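Long-range contacts in carboxynorspermidine decarboxylase (Campylobacter jejuni subsp. jejuni 81116, PDB 3N29), which probably catalyses the pyridoxal-5'-phosphate-dependent decarboxylation of carboxynorspermidine to norspermidine: residues S301-T309 with K382-P392; S316-R327 with G352-F360. All blocks are in the same frame, centred on the assembly; numbering follows the deposited sequence.

Interaction 1 (S301-T309 with K382-P392); sequences SSEAHMPDT and KNTTFNGIRLP. With NSD (N-(3-aminopropyl)propane-1,3-diamine), chain D.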
# COMPACT_ATOMS: atom_id res chain seq x y z
N SER A 301 8.95 8.08 -1.01
CA SER A 301 8.57 7.43 0.28
C SER A 301 8.66 5.93 0.14
O SER A 301 8.17 5.32 -0.84
CB SER A 301 7.19 7.86 0.72
OG SER A 301 6.54 6.87 1.48
N SER A 302 9.31 5.30 1.13
CA SER A 302 9.36 3.84 1.14
C SER A 302 7.96 3.30 1.26
O SER A 302 7.58 2.45 0.44
CB SER A 302 10.29 3.35 2.28
OG SER A 302 9.78 3.88 3.50
N GLU A 303 7.17 3.84 2.18
CA GLU A 303 5.82 3.33 2.46
C GLU A 303 4.84 3.44 1.26
O GLU A 303 4.10 2.51 0.95
CB GLU A 303 5.22 4.12 3.60
CG GLU A 303 3.74 3.75 3.90
CD GLU A 303 3.61 2.81 5.12
OE1 GLU A 303 4.62 2.68 5.88
OE2 GLU A 303 2.49 2.26 5.29
N ALA A 304 4.91 4.57 0.54
CA ALA A 304 3.94 4.85 -0.52
C ALA A 304 4.43 4.40 -1.88
O ALA A 304 3.58 4.04 -2.75
CB ALA A 304 3.63 6.36 -0.51
N HIS A 305 5.76 4.42 -2.10
CA HIS A 305 6.35 4.23 -3.45
C HIS A 305 7.19 2.96 -3.63
O HIS A 305 7.38 2.51 -4.76
CB HIS A 305 7.19 5.48 -3.84
CG HIS A 305 6.43 6.78 -3.81
ND1 HIS A 305 7.06 7.99 -3.70
CD2 HIS A 305 5.11 7.05 -3.79
CE1 HIS A 305 6.16 8.97 -3.64
NE2 HIS A 305 4.96 8.42 -3.71
N MET A 306 7.68 2.35 -2.51
CA MET A 306 8.36 1.08 -2.58
C MET A 306 7.77 0.22 -1.46
O MET A 306 8.51 -0.21 -0.57
CB MET A 306 9.92 1.22 -2.43
CG MET A 306 10.67 2.04 -3.60
SD MET A 306 12.45 2.32 -3.28
CE MET A 306 12.43 3.79 -2.28
N PRO A 307 6.47 0.03 -1.42
CA PRO A 307 5.80 -0.62 -0.31
C PRO A 307 6.38 -1.97 0.10
O PRO A 307 6.40 -2.26 1.24
CB PRO A 307 4.38 -0.77 -0.80
CG PRO A 307 4.38 -0.40 -2.17
CD PRO A 307 5.57 0.28 -2.53
N ASP A 308 6.82 -2.77 -0.84
CA ASP A 308 7.39 -4.05 -0.50
C ASP A 308 8.65 -3.95 0.36
O ASP A 308 8.93 -4.85 1.08
CB ASP A 308 7.60 -4.95 -1.70
CG ASP A 308 6.29 -5.48 -2.28
OD1 ASP A 308 5.23 -5.42 -1.65
OD2 ASP A 308 6.33 -5.95 -3.38
N THR A 309 9.37 -2.84 0.31
CA THR A 309 10.51 -2.68 1.17
C THR A 309 10.08 -2.72 2.65
O THR A 309 10.82 -3.18 3.46
CB THR A 309 11.32 -1.41 0.85
OG1 THR A 309 10.54 -0.25 1.05
CG2 THR A 309 11.83 -1.48 -0.57
N LYS A 382 1.25 -1.38 -6.78
CA LYS A 382 0.74 -1.42 -5.44
C LYS A 382 1.10 -0.20 -4.65
O LYS A 382 1.16 -0.24 -3.39
CB LYS A 382 1.17 -2.69 -4.72
CG LYS A 382 2.65 -2.83 -4.48
CD LYS A 382 2.96 -4.39 -4.24
CE LYS A 382 2.10 -5.17 -3.22
NZ LYS A 382 2.43 -4.91 -1.77
N ASN A 383 1.37 0.89 -5.35
CA ASN A 383 1.70 2.13 -4.68
C ASN A 383 0.49 2.96 -4.26
O ASN A 383 -0.69 2.62 -4.57
CB ASN A 383 2.78 2.92 -5.38
CG ASN A 383 2.31 3.63 -6.68
OD1 ASN A 383 1.14 3.68 -6.98
ND2 ASN A 383 3.31 4.17 -7.45
N THR A 384 0.75 4.01 -3.50
CA THR A 384 -0.34 4.74 -2.86
C THR A 384 -0.09 6.24 -2.85
O THR A 384 1.03 6.66 -3.08
CB THR A 384 -0.55 4.24 -1.34
OG1 THR A 384 0.41 4.84 -0.47
CG2 THR A 384 -0.34 2.60 -1.22
N THR A 385 -1.15 7.00 -2.55
CA THR A 385 -1.15 8.42 -2.30
C THR A 385 -1.34 8.71 -0.82
O THR A 385 -1.87 9.75 -0.47
CB THR A 385 -2.25 9.12 -3.16
OG1 THR A 385 -3.54 8.55 -2.91
CG2 THR A 385 -1.90 9.00 -4.66
N PHE A 386 -0.78 7.84 0.03
CA PHE A 386 -0.84 8.03 1.45
C PHE A 386 -0.19 9.37 1.76
O PHE A 386 0.88 9.71 1.20
CB PHE A 386 -0.12 6.89 2.16
CG PHE A 386 -0.09 7.01 3.67
CD1 PHE A 386 -1.25 7.27 4.39
CD2 PHE A 386 1.07 6.84 4.37
CE1 PHE A 386 -1.25 7.36 5.75
CE2 PHE A 386 1.09 6.95 5.75
CZ PHE A 386 -0.06 7.18 6.44
N ASN A 387 -0.79 10.08 2.69
CA ASN A 387 -0.31 11.39 3.17
C ASN A 387 -0.33 12.40 2.03
O ASN A 387 0.27 13.45 2.12
CB ASN A 387 1.10 11.28 3.77
CG ASN A 387 1.33 12.18 4.95
OD1 ASN A 387 2.44 12.13 5.50
ND2 ASN A 387 0.30 13.03 5.38
N GLY A 388 -1.07 12.12 0.95
CA GLY A 388 -1.08 13.04 -0.14
C GLY A 388 0.28 13.25 -0.79
O GLY A 388 0.49 14.28 -1.44
N ILE A 389 1.20 12.28 -0.68
CA ILE A 389 2.50 12.42 -1.32
C ILE A 389 2.29 12.36 -2.82
O ILE A 389 1.60 11.48 -3.30
CB ILE A 389 3.50 11.35 -0.85
CG1 ILE A 389 3.66 11.52 0.66
CG2 ILE A 389 4.90 11.57 -1.44
CD1 ILE A 389 3.83 12.99 1.11
N ARG A 390 2.96 13.25 -3.52
CA ARG A 390 2.94 13.25 -4.96
C ARG A 390 3.49 11.95 -5.50
O ARG A 390 4.58 11.55 -5.18
CB ARG A 390 3.78 14.44 -5.49
CG ARG A 390 3.72 14.66 -7.02
CD ARG A 390 4.34 16.09 -7.46
NE ARG A 390 4.61 17.06 -6.37
CZ ARG A 390 5.26 18.25 -6.53
NH1 ARG A 390 5.63 18.62 -7.75
NH2 ARG A 390 5.52 19.08 -5.51
N LEU A 391 2.72 11.31 -6.33
CA LEU A 391 3.12 10.04 -6.96
C LEU A 391 4.32 10.22 -7.89
O LEU A 391 4.43 11.25 -8.58
CB LEU A 391 1.95 9.55 -7.83
CG LEU A 391 0.81 8.95 -7.07
CD1 LEU A 391 -0.50 8.91 -7.93
CD2 LEU A 391 1.19 7.52 -6.62
N PRO A 392 5.17 9.19 -8.00
CA PRO A 392 6.22 9.26 -9.04
C PRO A 392 5.56 9.12 -10.38
O PRO A 392 4.68 8.27 -10.51
CB PRO A 392 7.12 8.05 -8.72
CG PRO A 392 6.78 7.76 -7.22
CD PRO A 392 5.30 7.97 -7.20
C1 NSD D . 6.32 -12.19 -6.74
N1 NSD D . 7.61 -12.61 -7.20
C2 NSD D . 5.84 -12.96 -5.56
N2 NSD D . 3.81 -11.93 -4.84
C3 NSD D . 4.36 -12.93 -5.39
N3 NSD D . 4.52 -7.71 -3.89
C4 NSD D . 4.39 -10.90 -4.38
C5 NSD D . 3.49 -9.84 -3.81
C6 NSD D . 4.26 -8.82 -3.03
O HOH W 1 1.34 3.52 1.67
O HOH W 2 2.19 9.07 -3.87

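Interaction 2 (S316-R327 with G352-F360); sequences SEVLNARILATR and GDVMGEYAF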
# COMPACT_ATOMS: atom_id res chain seq x y z
N SER A 316 16.32 -1.71 -0.65
CA SER A 316 16.71 -1.44 -2.02
C SER A 316 18.17 -1.10 -2.15
O SER A 316 18.73 -0.38 -1.32
CB SER A 316 15.86 -0.32 -2.59
OG SER A 316 16.15 -0.09 -3.98
N GLU A 317 18.76 -1.56 -3.26
CA GLU A 317 20.06 -1.10 -3.64
C GLU A 317 19.89 0.30 -4.23
O GLU A 317 18.76 0.69 -4.71
CB GLU A 317 20.72 -2.05 -4.65
CG GLU A 317 20.97 -3.48 -4.13
CD GLU A 317 22.16 -3.64 -3.18
OE1 GLU A 317 22.95 -2.63 -2.96
OE2 GLU A 317 22.31 -4.79 -2.64
N VAL A 318 20.95 1.09 -4.13
CA VAL A 318 21.01 2.43 -4.67
C VAL A 318 22.21 2.57 -5.56
O VAL A 318 23.33 2.06 -5.20
CB VAL A 318 21.06 3.47 -3.53
CG1 VAL A 318 21.47 4.87 -4.02
CG2 VAL A 318 19.70 3.49 -2.79
N LEU A 319 22.00 3.16 -6.72
CA LEU A 319 23.09 3.31 -7.71
C LEU A 319 24.26 4.10 -7.08
O LEU A 319 24.03 5.11 -6.44
CB LEU A 319 22.60 4.04 -8.91
CG LEU A 319 23.57 4.34 -10.05
CD1 LEU A 319 24.02 3.07 -10.85
CD2 LEU A 319 22.92 5.40 -10.98
N ASN A 320 25.49 3.57 -7.25
CA ASN A 320 26.73 4.13 -6.74
C ASN A 320 26.82 4.16 -5.24
O ASN A 320 27.60 4.90 -4.70
CB ASN A 320 26.99 5.57 -7.25
CG ASN A 320 27.06 5.64 -8.76
OD1 ASN A 320 27.64 4.78 -9.40
ND2 ASN A 320 26.39 6.64 -9.34
N ALA A 321 25.99 3.40 -4.54
CA ALA A 321 26.08 3.34 -3.09
C ALA A 321 26.13 1.90 -2.62
O ALA A 321 25.74 0.96 -3.37
CB ALA A 321 24.87 4.10 -2.44
N ARG A 322 26.55 1.71 -1.37
CA ARG A 322 26.50 0.38 -0.76
C ARG A 322 25.61 0.43 0.46
O ARG A 322 25.68 1.37 1.22
CB ARG A 322 27.88 -0.14 -0.36
CG ARG A 322 28.96 -0.09 -1.48
CD ARG A 322 30.36 -0.67 -1.15
NE ARG A 322 30.83 -0.06 0.12
CZ ARG A 322 30.60 -0.57 1.34
NH1 ARG A 322 29.96 -1.74 1.50
NH2 ARG A 322 31.01 0.07 2.39
N ILE A 323 24.84 -0.61 0.67
CA ILE A 323 24.01 -0.73 1.92
C ILE A 323 24.94 -0.98 3.11
O ILE A 323 25.73 -1.97 3.13
CB ILE A 323 22.95 -1.83 1.80
CG1 ILE A 323 21.95 -1.57 0.66
CG2 ILE A 323 22.28 -2.12 3.20
CD1 ILE A 323 21.21 -2.83 0.24
N LEU A 324 24.84 -0.12 4.13
CA LEU A 324 25.54 -0.31 5.41
C LEU A 324 24.61 -0.95 6.47
O LEU A 324 25.07 -1.75 7.24
CB LEU A 324 26.00 1.00 5.99
CG LEU A 324 27.04 1.73 5.11
CD1 LEU A 324 27.16 3.21 5.59
CD2 LEU A 324 28.41 1.07 5.09
N ALA A 325 23.31 -0.59 6.48
CA ALA A 325 22.38 -1.06 7.49
C ALA A 325 21.00 -0.85 6.96
O ALA A 325 20.75 0.10 6.21
CB ALA A 325 22.54 -0.33 8.82
N THR A 326 20.12 -1.75 7.37
CA THR A 326 18.69 -1.63 7.06
C THR A 326 17.94 -0.71 7.97
O THR A 326 18.38 -0.32 9.08
CB THR A 326 18.02 -3.05 7.09
OG1 THR A 326 17.84 -3.47 8.43
CG2 THR A 326 18.83 -4.16 6.32
N ARG A 327 16.75 -0.31 7.52
CA ARG A 327 15.80 0.44 8.37
C ARG A 327 15.54 -0.24 9.67
O ARG A 327 15.29 0.44 10.69
CB ARG A 327 14.45 0.53 7.60
CG ARG A 327 13.25 1.12 8.31
CD ARG A 327 12.01 0.97 7.44
NE ARG A 327 10.74 1.20 8.15
CZ ARG A 327 9.98 0.25 8.65
NH1 ARG A 327 10.35 -1.00 8.61
NH2 ARG A 327 8.86 0.56 9.21
N GLY A 352 8.98 6.05 10.61
CA GLY A 352 9.63 4.86 9.97
C GLY A 352 9.83 4.91 8.47
O GLY A 352 10.13 3.90 7.83
N ASP A 353 9.62 6.08 7.89
CA ASP A 353 9.83 6.22 6.40
C ASP A 353 11.30 6.45 6.17
O ASP A 353 11.73 7.56 5.90
CB ASP A 353 8.99 7.36 5.83
CG ASP A 353 8.82 7.29 4.27
OD1 ASP A 353 9.55 6.50 3.66
OD2 ASP A 353 8.00 8.09 3.69
N VAL A 354 12.04 5.34 6.25
CA VAL A 354 13.49 5.29 6.17
C VAL A 354 13.80 4.15 5.16
O VAL A 354 13.32 3.00 5.31
CB VAL A 354 14.09 4.97 7.57
CG1 VAL A 354 15.59 4.61 7.51
CG2 VAL A 354 13.75 6.14 8.56
N MET A 355 14.67 4.43 4.20
CA MET A 355 15.06 3.39 3.25
C MET A 355 16.21 2.49 3.76
O MET A 355 16.29 1.31 3.37
CB MET A 355 15.44 3.99 1.92
CG MET A 355 14.29 4.63 1.13
SD MET A 355 13.54 6.23 1.88
CE MET A 355 12.55 6.82 0.37
N GLY A 356 17.10 3.06 4.59
CA GLY A 356 18.28 2.39 5.09
C GLY A 356 19.46 3.35 5.20
O GLY A 356 19.30 4.56 4.96
N GLU A 357 20.64 2.84 5.61
CA GLU A 357 21.84 3.63 5.72
C GLU A 357 22.79 3.18 4.61
O GLU A 357 22.97 1.97 4.43
CB GLU A 357 22.53 3.37 7.07
CG GLU A 357 23.60 4.33 7.33
CD GLU A 357 24.42 3.99 8.60
OE1 GLU A 357 25.55 4.56 8.76
OE2 GLU A 357 23.97 3.12 9.38
N TYR A 358 23.30 4.12 3.83
CA TYR A 358 24.09 3.80 2.65
C TYR A 358 25.37 4.61 2.62
O TYR A 358 25.44 5.75 3.17
CB TYR A 358 23.29 4.14 1.38
CG TYR A 358 21.95 3.44 1.18
CD1 TYR A 358 21.81 2.41 0.27
CD2 TYR A 358 20.80 3.83 1.90
CE1 TYR A 358 20.59 1.79 0.06
CE2 TYR A 358 19.53 3.18 1.68
CZ TYR A 358 19.45 2.17 0.76
OH TYR A 358 18.23 1.57 0.53
N ALA A 359 26.38 4.03 1.98
CA ALA A 359 27.68 4.58 1.85
C ALA A 359 27.81 5.05 0.42
O ALA A 359 27.53 4.26 -0.51
CB ALA A 359 28.74 3.52 2.10
N PHE A 360 28.25 6.31 0.28
CA PHE A 360 28.55 6.94 -1.01
C PHE A 360 30.04 7.33 -1.09
O PHE A 360 30.69 7.50 -0.04
CB PHE A 360 27.68 8.20 -1.19
CG PHE A 360 26.19 7.94 -1.26
CD1 PHE A 360 25.54 7.86 -2.49
CD2 PHE A 360 25.44 7.80 -0.10
CE1 PHE A 360 24.16 7.68 -2.57
CE2 PHE A 360 24.07 7.57 -0.19
CZ PHE A 360 23.43 7.49 -1.40
O HOH W 3 15.12 0.31 0.99
O HOH W 4 16.12 -0.98 4.89

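Interaction 1 (S301-T309 with K382-P392)
D308 OD2, on the carboxylate whose other oxygen is held by K382, accepts a hydrogen bond from N3 of the bound norspermidine at 2.6 Å and has a further one with a glycerol. D308 OD1 forms a salt bridge with K382 NZ at 2.8 Å. The ammonium meets this oxygen on its syn side, 21° out of the carboxylate plane. These residues belong to the norspermidine pocket of a pyridoxal-dependent decarboxylase whose β/α-barrel is joined to a C-terminal β-sheet domain. Two bends in the lysine chain, at chi3 and chi4, turn NZ back onto D308; the amine also meets E303 of the second subunit, so the pocket residue is tied across the dimer. Nearer the backbone, P307 CG rests against K382 CG.

Short helix 302-305 is fixed next to the loop by T384 N, which donates to A304 O at 2.9 Å. The A304 methyl lies beside T384 OG1, an atom that also accepts from F386 N in an ST turn. At the N-terminus of this helix, S301 OG accepts from A304 N as its N-cap.

P392 CD sits over one face of the H305 imidazole, 3.5 Å from its centroid and 11° off the ring normal, a CH-pi contact. T300 OG1 bonds H305 ND1. In the ring plane at the other nitrogen, a water 2.8 Å from H305 NE2 donates to both T384 O and I389 O.

Interaction 2 (S316-R327 with G352-F360)
S316 opens the contact through its carbonyl: Y358 OH donates to S316 O at 2.7 Å, in the carbonyl plane and on a lone pair, and that oxygen lies in the plane of the phenol at its edge. V318 follows, its CG2 reaching Y358 CE1 at 3.4 Å while V318 CG1 lies near F360 CE1. The type II turn from V318 to A321 leads into strand 321-325, antiparallel to strand 354-360 in the C-terminal sheet. The methyl of A321 sits over the F360 face, offset toward the rim, 3.8 Å from the centroid and 17° off the normal: a CH-pi contact. R322 and A359 exchange two backbone bonds, and the R322 guanidinium goes on to E339 and D334. I323 runs alongside Y358, CG1 against CE1.

A classic beta bulge comes next. L324 N and A325 N both donate to E357 O, from the same face of its plane, at 2.8 and 3.3 Å; E357 N returns an almost straight bond to A325 O (177°). Beyond it, R327 is modelled in two conformers; in one of them NE donates to G352 O, a bond that is therefore less certain. A water joins R327 N to M355 O.

Backbone pairing therefore sets the register, with the one-residue slip absorbed at E357 O, whereas the Y358 hydroxyl bond to S316 O and the apolar contacts of V318 with Y358 and F360 hold the entering loop against the sheet.

How the interactions relate
The two contacts have centres about 17 Å apart, on the same side of the chain's centre. Along the sequence the order is 301-309, 316-327, 352-360, 382-392, so both segments of interaction 2 fall between those of interaction 1. Strand 321-325 is the next regular element after helix 307-311, and strand 354-360 belongs with it to the mixed C-terminal sheet, while interaction 1 carries pocket residues beside norspermidine and the second subunit. They touch through D353, whose OD1 is 2.6 Å from S302 OG, a probable hydrogen bond; D353 OD2 also bonds S301 OG. D353, just before strand 354-360, thus ties the start of helix 302-305 to the sheet, near the norspermidine pocket.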